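Local coordinates for protein polymeric immunoglobulin receptor (Mus musculus, PDB 4NOB) that serves as a receptor for polymeric immunoglobulins, which its first V-type immunoglobulin domain, the part in this crystal, probably helps to bind, at residues T25-D30 with N76-I81; T37-C42 with A68-F73; F9-V14 with F107-E112. One frame throughout, in Å; residues are numbered along the deposited sequence.

The three contacts hold together one immunoglobulin V-set domain with two facing sheets. Interaction 1 pairs strands 22-27 and 78-83 within the three-stranded sheet. Interaction 2, whose centre lies about 9 Å from that of interaction 1, reaches from strand 68-73 at the edge of this sheet across the core to strand 39-44 of the other. Interaction 3, its centre about 14 Å from interaction 1 and 15 Å from interaction 2, joins the N-terminal residues to strand 105-114. Along the chain the partners enclose one another, 9-14 with 107-112 outermost, then 25-30 with 76-81, then 37-42 with 68-73, so residues far apart in sequence meet in one compact sandwich.

Interaction 1. Residues T25-D30 with N76-I81; sequences TCYYPD and NNTFVI. With NAG (2-acetamido-2-deoxy-beta-D-glucopyranose), chain B; EDO (1,2-ethanediol), chain D.
Tyr28 folds its ring back over the turn at Asn77, whose O atom sits 3.5 Å above the ring plane, over its centre. CG lies between the backbone N and the carbonyl carbon (chi1 53°), on the side from which the ring reaches across the Asn77-Thr78 backbone, and Tyr28 N gives Asn77 O a nearly straight hydrogen bond of 3.1 Å. One rim of the ring butts against Phe79, CD2 to CD1 at 3.8 Å, each atom near the plane of the other ring. Cys26 CB fills the place over a Phe79 face, a CH-pi contact 4.1 Å from the centroid, while SG goes on to the disulfide with Cys96. Two backbone hydrogen bonds between Cys26 and Phe79 hold this antiparallel pair.

On the opposite face of the sheet, Thr78 CG2 lies alongside the Tyr27 ring, 3.6 Å from CD2, and Thr25 CG2 tops a ring face toward its rim. Thr78 OG1 donates to Asn76 OD1 (2.7 Å), and Asn76 ND2 carries the N-acetylglucosamine, whose C8 methyl comes 3.5 Å from Tyr27 OH. Asn77 and Thr78 together form a G1 beta bulge opposite Phe73. The chemistry differs by face: Cys26 and Phe79 put sulfur and ring carbon toward the core, while Thr25, Tyr27 and Thr78 mix methyls, hydroxyls and ring beside the glycan.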
loop_
_atom_site.group_PDB
_atom_site.type_symbol
_atom_site.label_atom_id
_atom_site.label_comp_id
_atom_site.label_asym_id
_atom_site.label_seq_id
_atom_site.Cartn_x
_atom_site.Cartn_y
_atom_site.Cartn_z
ATOM N N THR A 25 -3.905 -5.000 3.828
ATOM C CA THR A 25 -5.289 -4.579 3.956
ATOM C C THR A 25 -5.358 -3.299 4.746
ATOM O O THR A 25 -4.783 -3.152 5.825
ATOM C CB THR A 25 -6.181 -5.592 4.705
ATOM O OG1 THR A 25 -6.246 -6.771 3.868
ATOM C CG2 THR A 25 -7.543 -5.066 4.967
ATOM N N CYS A 26 -5.963 -2.304 4.133
ATOM C CA CYS A 26 -6.295 -1.002 4.792
ATOM C C CYS A 26 -7.803 -0.919 4.938
ATOM O O CYS A 26 -8.567 -1.184 4.014
ATOM C CB CYS A 26 -5.703 0.155 4.085
ATOM S SG CYS A 26 -3.841 0.124 4.352
ATOM N N TYR A 27 -8.241 -0.450 6.130
ATOM C CA TYR A 27 -9.608 -0.294 6.552
ATOM C C TYR A 27 -9.962 1.185 6.564
ATOM O O TYR A 27 -9.170 2.017 6.977
ATOM C CB TYR A 27 -9.750 -0.786 7.981
ATOM C CG TYR A 27 -9.521 -2.251 8.172
ATOM C CD1 TYR A 27 -8.233 -2.738 8.365
ATOM C CD2 TYR A 27 -10.550 -3.130 8.281
ATOM C CE1 TYR A 27 -8.017 -4.152 8.597
ATOM C CE2 TYR A 27 -10.323 -4.470 8.502
ATOM C CZ TYR A 27 -9.058 -4.942 8.670
ATOM O OH TYR A 27 -8.917 -6.342 9.011
ATOM N N TYR A 28 -11.171 1.478 6.078
ATOM C CA TYR A 28 -11.621 2.872 6.035
ATOM C C TYR A 28 -13.002 3.007 6.678
ATOM O O TYR A 28 -13.680 2.004 6.984
ATOM C CB TYR A 28 -11.546 3.407 4.615
ATOM C CG TYR A 28 -12.241 2.589 3.559
ATOM C CD1 TYR A 28 -13.618 2.634 3.392
ATOM C CD2 TYR A 28 -11.502 1.813 2.667
ATOM C CE1 TYR A 28 -14.233 1.913 2.387
ATOM C CE2 TYR A 28 -12.130 1.121 1.654
ATOM C CZ TYR A 28 -13.466 1.198 1.520
ATOM O OH TYR A 28 -14.075 0.507 0.508
ATOM N N PRO A 29 -13.458 4.239 6.929
ATOM C CA PRO A 29 -14.744 4.370 7.616
ATOM C C PRO A 29 -15.921 3.914 6.701
ATOM O O PRO A 29 -15.877 4.035 5.477
ATOM C CB PRO A 29 -14.812 5.823 7.922
ATOM C CG PRO A 29 -13.393 6.288 7.903
ATOM C CD PRO A 29 -12.790 5.563 6.782
ATOM N N ASP A 30 -16.981 3.457 7.347
ATOM C CA ASP A 30 -18.176 2.967 6.691
ATOM C C ASP A 30 -19.050 4.117 6.230
ATOM O O ASP A 30 -20.021 4.500 6.929
ATOM C CB ASP A 30 -18.881 2.110 7.759
ATOM C CG ASP A 30 -20.226 1.511 7.346
ATOM O OD1 ASP A 30 -20.689 1.636 6.202
ATOM O OD2 ASP A 30 -20.821 0.957 8.352
ATOM N N ASN A 76 -16.870 -4.691 2.510
ATOM C CA ASN A 76 -16.436 -4.705 3.876
ATOM C C ASN A 76 -15.598 -3.505 4.288
ATOM O O ASN A 76 -14.918 -3.514 5.298
ATOM C CB ASN A 76 -15.764 -6.003 4.285
ATOM C CG ASN A 76 -14.604 -6.344 3.407
ATOM O OD1 ASN A 76 -13.961 -5.505 2.858
ATOM N ND2 ASN A 76 -14.282 -7.657 3.360
ATOM N N ASN A 77 -15.689 -2.452 3.464
ATOM C CA ASN A 77 -15.015 -1.191 3.758
ATOM C C ASN A 77 -13.498 -1.335 3.905
ATOM O O ASN A 77 -12.891 -0.780 4.829
ATOM C CB ASN A 77 -15.652 -0.483 4.952
ATOM C CG ASN A 77 -17.111 -0.306 4.740
ATOM O OD1 ASN A 77 -17.512 0.256 3.707
ATOM N ND2 ASN A 77 -17.919 -0.666 5.707
ATOM N N THR A 78 -12.880 -2.106 3.022
ATOM C CA THR A 78 -11.460 -2.240 2.971
ATOM C C THR A 78 -10.958 -2.136 1.545
ATOM O O THR A 78 -11.722 -2.264 0.602
ATOM C CB THR A 78 -10.958 -3.613 3.505
ATOM O OG1 THR A 78 -11.341 -4.698 2.660
ATOM C CG2 THR A 78 -11.488 -3.844 4.904
ATOM N N PHE A 79 -9.659 -1.953 1.419
ATOM C CA PHE A 79 -8.969 -2.248 0.142
ATOM C C PHE A 79 -7.655 -2.941 0.416
ATOM O O PHE A 79 -7.149 -2.900 1.543
ATOM C CB PHE A 79 -8.731 -0.962 -0.727
ATOM C CG PHE A 79 -7.835 0.119 -0.159
ATOM C CD1 PHE A 79 -8.322 0.992 0.802
ATOM C CD2 PHE A 79 -6.519 0.317 -0.672
ATOM C CE1 PHE A 79 -7.491 1.990 1.318
ATOM C CE2 PHE A 79 -5.765 1.343 -0.165
ATOM C CZ PHE A 79 -6.253 2.166 0.758
ATOM N N VAL A 80 -7.175 -3.663 -0.584
ATOM C CA VAL A 80 -5.977 -4.497 -0.455
ATOM C C VAL A 80 -4.944 -4.074 -1.503
ATOM O O VAL A 80 -5.327 -3.834 -2.661
ATOM C CB VAL A 80 -6.308 -5.958 -0.530
ATOM C CG1 VAL A 80 -5.106 -6.816 -0.347
ATOM C CG2 VAL A 80 -7.355 -6.323 0.465
ATOM N N ILE A 81 -3.696 -3.978 -1.057
ATOM C CA ILE A 81 -2.593 -3.767 -1.956
ATOM C C ILE A 81 -1.757 -5.012 -1.970
ATOM O O ILE A 81 -1.218 -5.439 -0.955
ATOM C CB ILE A 81 -1.742 -2.561 -1.472
ATOM C CG1 ILE A 81 -2.570 -1.302 -1.293
ATOM C CG2 ILE A 81 -0.628 -2.305 -2.447
ATOM C CD1 ILE A 81 -2.705 -0.842 0.113
HETATM C C1 NAG B . -13.266 -8.242 2.543
HETATM C C2 NAG B . -12.425 -9.249 3.312
HETATM C C3 NAG B . -11.562 -10.100 2.371
HETATM C C4 NAG B . -12.450 -10.715 1.326
HETATM C C5 NAG B . -13.176 -9.560 0.645
HETATM C C6 NAG B . -14.114 -10.087 -0.472
HETATM C C7 NAG B . -11.641 -8.575 5.558
HETATM C C8 NAG B . -10.646 -7.751 6.372
HETATM N N2 NAG B . -11.573 -8.472 4.220
HETATM O O3 NAG B . -10.976 -11.164 3.151
HETATM O O4 NAG B . -11.693 -11.455 0.314
HETATM O O5 NAG B . -14.030 -8.936 1.582
HETATM O O6 NAG B . -15.026 -11.068 0.088
HETATM O O7 NAG B . -12.532 -9.225 6.131
HETATM C C1 EDO D . -13.703 -6.397 7.589
HETATM O O1 EDO D . -14.805 -7.322 7.571
HETATM C C2 EDO D . -14.006 -5.101 8.346
HETATM O O2 EDO D . -15.151 -4.490 7.827
#

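Interaction 2. Residues T37-C42 with A68-F73; sequences TRKYWC and ANLINF. With NAG (2-acetamido-2-deoxy-beta-D-glucopyranose), chain B.
Lys39 NZ, beside the Asn72 amide, is gripped by backbone carbonyls: it donates to Thr37 O at 2.7 Å, in the plane of that carbonyl, and to Arg35 O, with a weak bond to Asn34 O. The chain bends at chi2 (-60°) and again at chi4, curling the ammonium back to the end of the helix 32-36. Asn72 crosses this lysine at about a right angle. Its OD1 stands 3.4 Å from Lys39 CE and accepts from Tyr28 OH, while its ND2, like Lys39 NZ, donates to Arg35 O. Those two nitrogens are 3.5 Å apart as fellow donors sharing an acceptor.

Deeper in, Leu70 spreads its two methyls on the facing strand. CD2 meets Lys39 CB at 4.0 Å, and CD1 rests against the backbone, 4.1 Å from Tyr40 CA. The strand axes run 8.5 Å apart at 147°, so side chains alone bridge the gap between the sheets. Trp41, the core tryptophan of the immunoglobulin fold, packs on Cys96 of the disulfide.

At the outer end Phe73 gives the Asn76-linked sugar a flat surface to lie on. C5 of the N-acetylglucosamine lies 3.6 Å above the ring plane, over its centre, and Ile71 CG2 covers the opposite face toward the rim. An alanine here would remove this platform and would probably leave the sugar freer to swing and Ile71 without its cover.

The carbonyl cluster is likely to favour a charged lysine, its carbons passing for core while its buried nitrogen is paid for by backbone oxygens.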
loop_
_atom_site.group_PDB
_atom_site.type_symbol
_atom_site.label_atom_id
_atom_site.label_comp_id
_atom_site.label_asym_id
_atom_site.label_seq_id
_atom_site.Cartn_x
_atom_site.Cartn_y
_atom_site.Cartn_z
ATOM N N THR A 37 -14.426 6.674 -3.169
ATOM C CA THR A 37 -13.362 7.642 -3.400
ATOM C C THR A 37 -12.129 6.956 -3.917
ATOM O O THR A 37 -11.976 5.713 -3.805
ATOM C CB THR A 37 -13.097 8.487 -2.200
ATOM O OG1 THR A 37 -12.409 9.695 -2.638
ATOM C CG2 THR A 37 -12.356 7.810 -1.111
ATOM N N ARG A 38 -11.183 7.739 -4.429
ATOM C CA ARG A 38 -9.866 7.219 -4.853
ATOM C C ARG A 38 -9.139 6.566 -3.666
ATOM O O ARG A 38 -9.104 7.101 -2.551
ATOM C CB ARG A 38 -9.025 8.356 -5.418
ATOM C CG ARG A 38 -7.608 8.008 -5.753
ATOM C CD ARG A 38 -6.921 9.202 -6.347
ATOM N NE ARG A 38 -5.468 8.985 -6.628
ATOM C CZ ARG A 38 -4.477 9.290 -5.797
ATOM N NH1 ARG A 38 -4.623 9.937 -4.650
ATOM N NH2 ARG A 38 -3.246 9.038 -6.240
ATOM N N LYS A 39 -8.585 5.384 -3.901
ATOM C CA LYS A 39 -7.681 4.735 -2.997
ATOM C C LYS A 39 -6.304 4.768 -3.574
ATOM O O LYS A 39 -6.090 4.638 -4.787
ATOM C CB LYS A 39 -8.059 3.262 -2.839
ATOM C CG LYS A 39 -9.512 2.923 -2.678
ATOM C CD LYS A 39 -10.208 3.506 -1.509
ATOM C CE LYS A 39 -11.653 3.145 -1.270
ATOM N NZ LYS A 39 -12.488 3.433 -2.450
ATOM N N TYR A 40 -5.292 4.831 -2.691
ATOM C CA TYR A 40 -3.888 4.865 -3.169
ATOM C C TYR A 40 -2.938 4.165 -2.225
ATOM O O TYR A 40 -3.196 4.022 -1.035
ATOM C CB TYR A 40 -3.421 6.317 -3.434
ATOM C CG TYR A 40 -3.388 7.185 -2.230
ATOM C CD1 TYR A 40 -2.318 7.162 -1.326
ATOM C CD2 TYR A 40 -4.445 8.014 -1.881
ATOM C CE1 TYR A 40 -2.330 7.936 -0.190
ATOM C CE2 TYR A 40 -4.430 8.756 -0.736
ATOM C CZ TYR A 40 -3.365 8.707 0.131
ATOM O OH TYR A 40 -3.282 9.519 1.271
ATOM N N TRP A 41 -1.779 3.834 -2.783
ATOM C CA TRP A 41 -0.616 3.339 -2.091
ATOM C C TRP A 41 0.522 4.215 -2.627
ATOM O O TRP A 41 0.768 4.259 -3.814
ATOM C CB TRP A 41 -0.383 1.886 -2.380
ATOM C CG TRP A 41 0.870 1.254 -1.891
ATOM C CD1 TRP A 41 1.919 0.859 -2.678
ATOM C CD2 TRP A 41 1.221 0.893 -0.540
ATOM N NE1 TRP A 41 2.919 0.291 -1.926
ATOM C CE2 TRP A 41 2.478 0.250 -0.604
ATOM C CE3 TRP A 41 0.587 1.026 0.696
ATOM C CZ2 TRP A 41 3.113 -0.281 0.515
ATOM C CZ3 TRP A 41 1.218 0.499 1.792
ATOM C CH2 TRP A 41 2.461 -0.150 1.684
ATOM N N CYS A 42 1.280 4.800 -1.716
ATOM C CA CYS A 42 2.374 5.731 -2.083
ATOM C C CYS A 42 3.596 5.482 -1.180
ATOM O O CYS A 42 3.485 4.980 -0.073
ATOM C CB CYS A 42 1.899 7.177 -2.000
ATOM S SG CYS A 42 1.413 7.768 -0.370
ATOM N N ALA A 68 1.855 -5.849 -9.123
ATOM C CA ALA A 68 1.034 -5.246 -8.065
ATOM C C ALA A 68 -0.401 -5.120 -8.465
ATOM O O ALA A 68 -0.781 -5.043 -9.642
ATOM C CB ALA A 68 1.565 -3.899 -7.592
ATOM N N ASN A 69 -1.300 -5.039 -7.477
ATOM C CA ASN A 69 -2.759 -4.844 -7.704
ATOM C C ASN A 69 -3.216 -4.054 -6.455
ATOM O O ASN A 69 -2.628 -4.071 -5.376
ATOM C CB ASN A 69 -3.478 -6.223 -7.778
ATOM C CG ASN A 69 -4.902 -6.183 -8.309
ATOM O OD1 ASN A 69 -5.409 -5.177 -8.666
ATOM N ND2 ASN A 69 -5.559 -7.359 -8.344
ATOM N N LEU A 70 -4.268 -3.291 -6.652
ATOM C CA LEU A 70 -4.986 -2.610 -5.572
ATOM C C LEU A 70 -6.440 -2.987 -5.797
ATOM O O LEU A 70 -7.007 -2.673 -6.853
ATOM C CB LEU A 70 -4.723 -1.132 -5.518
ATOM C CG LEU A 70 -5.306 -0.374 -4.330
ATOM C CD1 LEU A 70 -4.656 0.964 -4.218
ATOM C CD2 LEU A 70 -6.825 -0.137 -4.444
ATOM N N ILE A 71 -7.088 -3.664 -4.853
ATOM C CA ILE A 71 -8.454 -4.102 -5.005
ATOM C C ILE A 71 -9.315 -3.475 -3.911
ATOM O O ILE A 71 -9.003 -3.663 -2.707
ATOM C CB ILE A 71 -8.605 -5.620 -4.836
ATOM C CG1 ILE A 71 -7.606 -6.391 -5.702
ATOM C CG2 ILE A 71 -10.043 -6.030 -5.147
ATOM C CD1 ILE A 71 -7.511 -7.896 -5.454
ATOM N N ASN A 72 -10.297 -2.718 -4.300
ATOM C CA ASN A 72 -11.278 -2.158 -3.399
ATOM C C ASN A 72 -12.308 -3.187 -3.107
ATOM O O ASN A 72 -12.877 -3.811 -3.989
ATOM C CB ASN A 72 -11.896 -0.856 -3.872
ATOM C CG ASN A 72 -12.778 -0.175 -2.807
ATOM O OD1 ASN A 72 -12.422 -0.151 -1.659
ATOM N ND2 ASN A 72 -13.908 0.374 -3.243
ATOM N N PHE A 73 -12.659 -3.324 -1.819
ATOM C CA PHE A 73 -13.732 -4.199 -1.345
ATOM C C PHE A 73 -14.786 -3.355 -0.610
ATOM O O PHE A 73 -14.795 -3.334 0.649
ATOM C CB PHE A 73 -13.179 -5.320 -0.451
ATOM C CG PHE A 73 -12.330 -6.320 -1.135
ATOM C CD1 PHE A 73 -12.896 -7.205 -2.033
ATOM C CD2 PHE A 73 -10.982 -6.425 -0.816
ATOM C CE1 PHE A 73 -12.140 -8.169 -2.661
ATOM C CE2 PHE A 73 -10.250 -7.413 -1.466
ATOM C CZ PHE A 73 -10.834 -8.234 -2.407
HETATM C C1 NAG B . -13.266 -8.242 2.543
HETATM C C2 NAG B . -12.425 -9.249 3.312
HETATM C C3 NAG B . -11.562 -10.100 2.371
HETATM C C4 NAG B . -12.450 -10.715 1.326
HETATM C C5 NAG B . -13.176 -9.560 0.645
HETATM C C6 NAG B . -14.114 -10.087 -0.472
HETATM C C7 NAG B . -11.641 -8.575 5.558
HETATM C C8 NAG B . -10.646 -7.751 6.372
HETATM N N2 NAG B . -11.573 -8.472 4.220
HETATM O O3 NAG B . -10.976 -11.164 3.151
HETATM O O4 NAG B . -11.693 -11.455 0.314
HETATM O O5 NAG B . -14.030 -8.936 1.582
HETATM O O6 NAG B . -15.026 -11.068 0.088
HETATM O O7 NAG B . -12.532 -9.225 6.131
#

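Interaction 3. Residues F9-V14 with F107-E112. With MG (magnesium ion), chain C.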
loop_
_atom_site.group_PDB
_atom_site.type_symbol
_atom_site.label_atom_id
_atom_site.label_comp_id
_atom_site.label_asym_id
_atom_site.label_seq_id
_atom_site.Cartn_x
_atom_site.Cartn_y
_atom_site.Cartn_z
ATOM N N PHE A 9 -6.841 2.343 9.120
ATOM C CA PHE A 9 -5.985 1.404 9.840
ATOM C C PHE A 9 -5.367 0.406 8.860
ATOM O O PHE A 9 -6.004 0.063 7.830
ATOM C CB PHE A 9 -6.709 0.671 10.999
ATOM C CG PHE A 9 -5.845 -0.187 11.868
ATOM C CD1 PHE A 9 -4.786 0.320 12.575
ATOM C CD2 PHE A 9 -5.986 -1.559 11.925
ATOM C CE1 PHE A 9 -3.974 -0.472 13.373
ATOM C CE2 PHE A 9 -5.215 -2.331 12.693
ATOM C CZ PHE A 9 -4.191 -1.856 13.430
ATOM N N GLY A 10 -4.245 -0.142 9.176
ATOM C CA GLY A 10 -3.556 -1.133 8.343
ATOM C C GLY A 10 -2.442 -1.735 9.181
ATOM O O GLY A 10 -2.447 -1.593 10.391
ATOM N N PRO A 11 -1.520 -2.440 8.555
ATOM C CA PRO A 11 -0.416 -3.055 9.291
ATOM C C PRO A 11 0.706 -2.013 9.457
ATOM O O PRO A 11 1.304 -1.540 8.500
ATOM C CB PRO A 11 0.010 -4.149 8.345
ATOM C CG PRO A 11 -0.334 -3.655 6.966
ATOM C CD PRO A 11 -1.431 -2.683 7.112
ATOM N N GLN A 12 1.060 -1.680 10.681
ATOM C CA GLN A 12 2.050 -0.662 10.968
ATOM C C GLN A 12 3.411 -1.071 10.396
ATOM O O GLN A 12 4.148 -0.237 9.898
ATOM C CB GLN A 12 2.135 -0.482 12.501
ATOM C CG GLN A 12 3.154 0.551 12.943
ATOM C CD GLN A 12 3.283 0.644 14.476
ATOM O OE1 GLN A 12 2.483 0.023 15.215
ATOM N NE2 GLN A 12 4.321 1.265 14.920
ATOM N N GLU A 13 3.772 -2.353 10.541
ATOM C CA GLU A 13 4.982 -2.864 10.000
ATOM C C GLU A 13 4.718 -4.133 9.310
ATOM O O GLU A 13 3.912 -4.980 9.747
ATOM C CB GLU A 13 5.995 -3.040 11.124
ATOM C CG GLU A 13 7.383 -3.220 10.531
ATOM C CD GLU A 13 7.884 -4.611 10.655
ATOM O OE1 GLU A 13 7.030 -5.532 10.679
ATOM O OE2 GLU A 13 9.145 -4.765 10.726
ATOM N N VAL A 14 5.252 -4.243 8.085
ATOM C CA VAL A 14 5.158 -5.448 7.290
ATOM C C VAL A 14 6.566 -5.951 7.017
ATOM O O VAL A 14 7.387 -5.185 6.572
ATOM C CB VAL A 14 4.459 -5.185 5.931
ATOM C CG1 VAL A 14 4.468 -6.443 5.089
ATOM C CG2 VAL A 14 3.018 -4.679 6.178
ATOM N N PHE A 107 -2.784 6.109 6.353
ATOM C CA PHE A 107 -2.186 5.293 7.362
ATOM C C PHE A 107 -0.782 4.926 6.950
ATOM O O PHE A 107 -0.582 4.537 5.788
ATOM C CB PHE A 107 -3.033 4.069 7.652
ATOM C CG PHE A 107 -2.453 3.172 8.686
ATOM C CD1 PHE A 107 -2.758 3.324 10.058
ATOM C CD2 PHE A 107 -1.624 2.110 8.335
ATOM C CE1 PHE A 107 -2.213 2.476 10.967
ATOM C CE2 PHE A 107 -1.061 1.328 9.276
ATOM C CZ PHE A 107 -1.382 1.467 10.603
ATOM N N ASP A 108 0.188 5.056 7.860
ATOM C CA ASP A 108 1.636 4.817 7.568
ATOM C C ASP A 108 1.939 3.325 7.771
ATOM O O ASP A 108 1.687 2.761 8.836
ATOM C CB ASP A 108 2.496 5.626 8.503
ATOM C CG ASP A 108 2.371 7.105 8.274
ATOM O OD1 ASP A 108 1.751 7.641 7.340
ATOM O OD2 ASP A 108 2.887 7.781 9.220
ATOM N N VAL A 109 2.579 2.763 6.755
ATOM C CA VAL A 109 3.022 1.375 6.729
ATOM C C VAL A 109 4.536 1.351 6.526
ATOM O O VAL A 109 5.045 1.925 5.523
ATOM C CB VAL A 109 2.307 0.629 5.616
ATOM C CG1 VAL A 109 2.817 -0.808 5.554
ATOM C CG2 VAL A 109 0.813 0.661 5.766
ATOM N N SER A 110 5.294 0.679 7.393
ATOM C CA SER A 110 6.698 0.501 7.195
ATOM C C SER A 110 6.893 -0.903 6.608
ATOM O O SER A 110 6.441 -1.918 7.146
ATOM C CB SER A 110 7.343 0.564 8.540
ATOM O OG SER A 110 8.701 0.138 8.509
ATOM N N LEU A 111 7.493 -0.955 5.407
ATOM C CA LEU A 111 7.706 -2.249 4.760
ATOM C C LEU A 111 9.210 -2.555 4.864
ATOM O O LEU A 111 10.036 -1.753 4.405
ATOM C CB LEU A 111 7.261 -2.166 3.296
ATOM C CG LEU A 111 7.506 -3.376 2.425
ATOM C CD1 LEU A 111 6.846 -4.622 2.967
ATOM C CD2 LEU A 111 7.091 -3.065 0.974
ATOM N N GLU A 112 9.542 -3.712 5.413
ATOM C CA GLU A 112 10.915 -4.158 5.497
ATOM C C GLU A 112 11.043 -5.426 4.681
ATOM O O GLU A 112 10.377 -6.420 4.990
ATOM C CB GLU A 112 11.384 -4.457 6.930
ATOM C CG GLU A 112 12.732 -5.225 6.941
ATOM C CD GLU A 112 13.987 -4.463 6.422
ATOM O OE1 GLU A 112 13.991 -3.201 6.410
ATOM O OE2 GLU A 112 15.007 -5.167 6.064
HETATM MG MG MG C . 16.999 -4.617 5.564
HETATM O O HOH W 1 4.573 2.539 10.354
HETATM O O HOH W 2 16.470 -2.724 5.254
HETATM O O HOH W 3 17.374 -6.574 6.254
HETATM O O HOH W 4 16.911 -5.258 3.720
HETATM O O HOH W 5 17.291 -4.262 7.654
#
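Phe107 lays its ring under the backbone of Phe9 and Gly10, with Gly10 N 3.4 Å above the ring plane and over its centre. CG is anti to the backbone N (chi1 179°), which sends the side chain across to the other segment. Gly10 CA makes a CH-pi contact on the same face, 4.0 Å from the centroid, and Phe9 CA adds another. Gly10, with no side chain, lets its backbone settle close on the ring. The Phe9 ring lies beside that of Phe107, pointing the same way, with the planes at 71° and CD1 of Phe9 3.7 Å from CE1 of Phe107. Pro11 C and Gln12 N border the edge of the Phe107 ring.

Beyond the turn Val109 CG1 touches both Pro11 O, 3.4 Å away, and Val14 CG2. Val14 CG1 in turn touches Leu111 CD1 at 3.7 Å. Three straight hydrogen bonds knit the backbones: Ser110 N to Gln12 O, Val14 N to Ser110 O at 2.8 Å, and Glu112 N to Val14 O. A water also donates to Gln12 O and, weakly, to Asp108 O.

At the far end Glu112 OE2 binds a magnesium ion at 2.1 Å and also meets Ser114 OG. Four waters are also modelled on the metal, one of them donating to Glu112 OE1 at 2.8 Å.

Phe9 still bonds through its backbone to Tyr27 in the opposite sheet, whereas 13-14 run parallel to 110-111. This change of sheet about a kink, ending in a parallel pairing of the first strand with the last, is the A-to-A' switch beside strand G of V-set immunoglobulin domains.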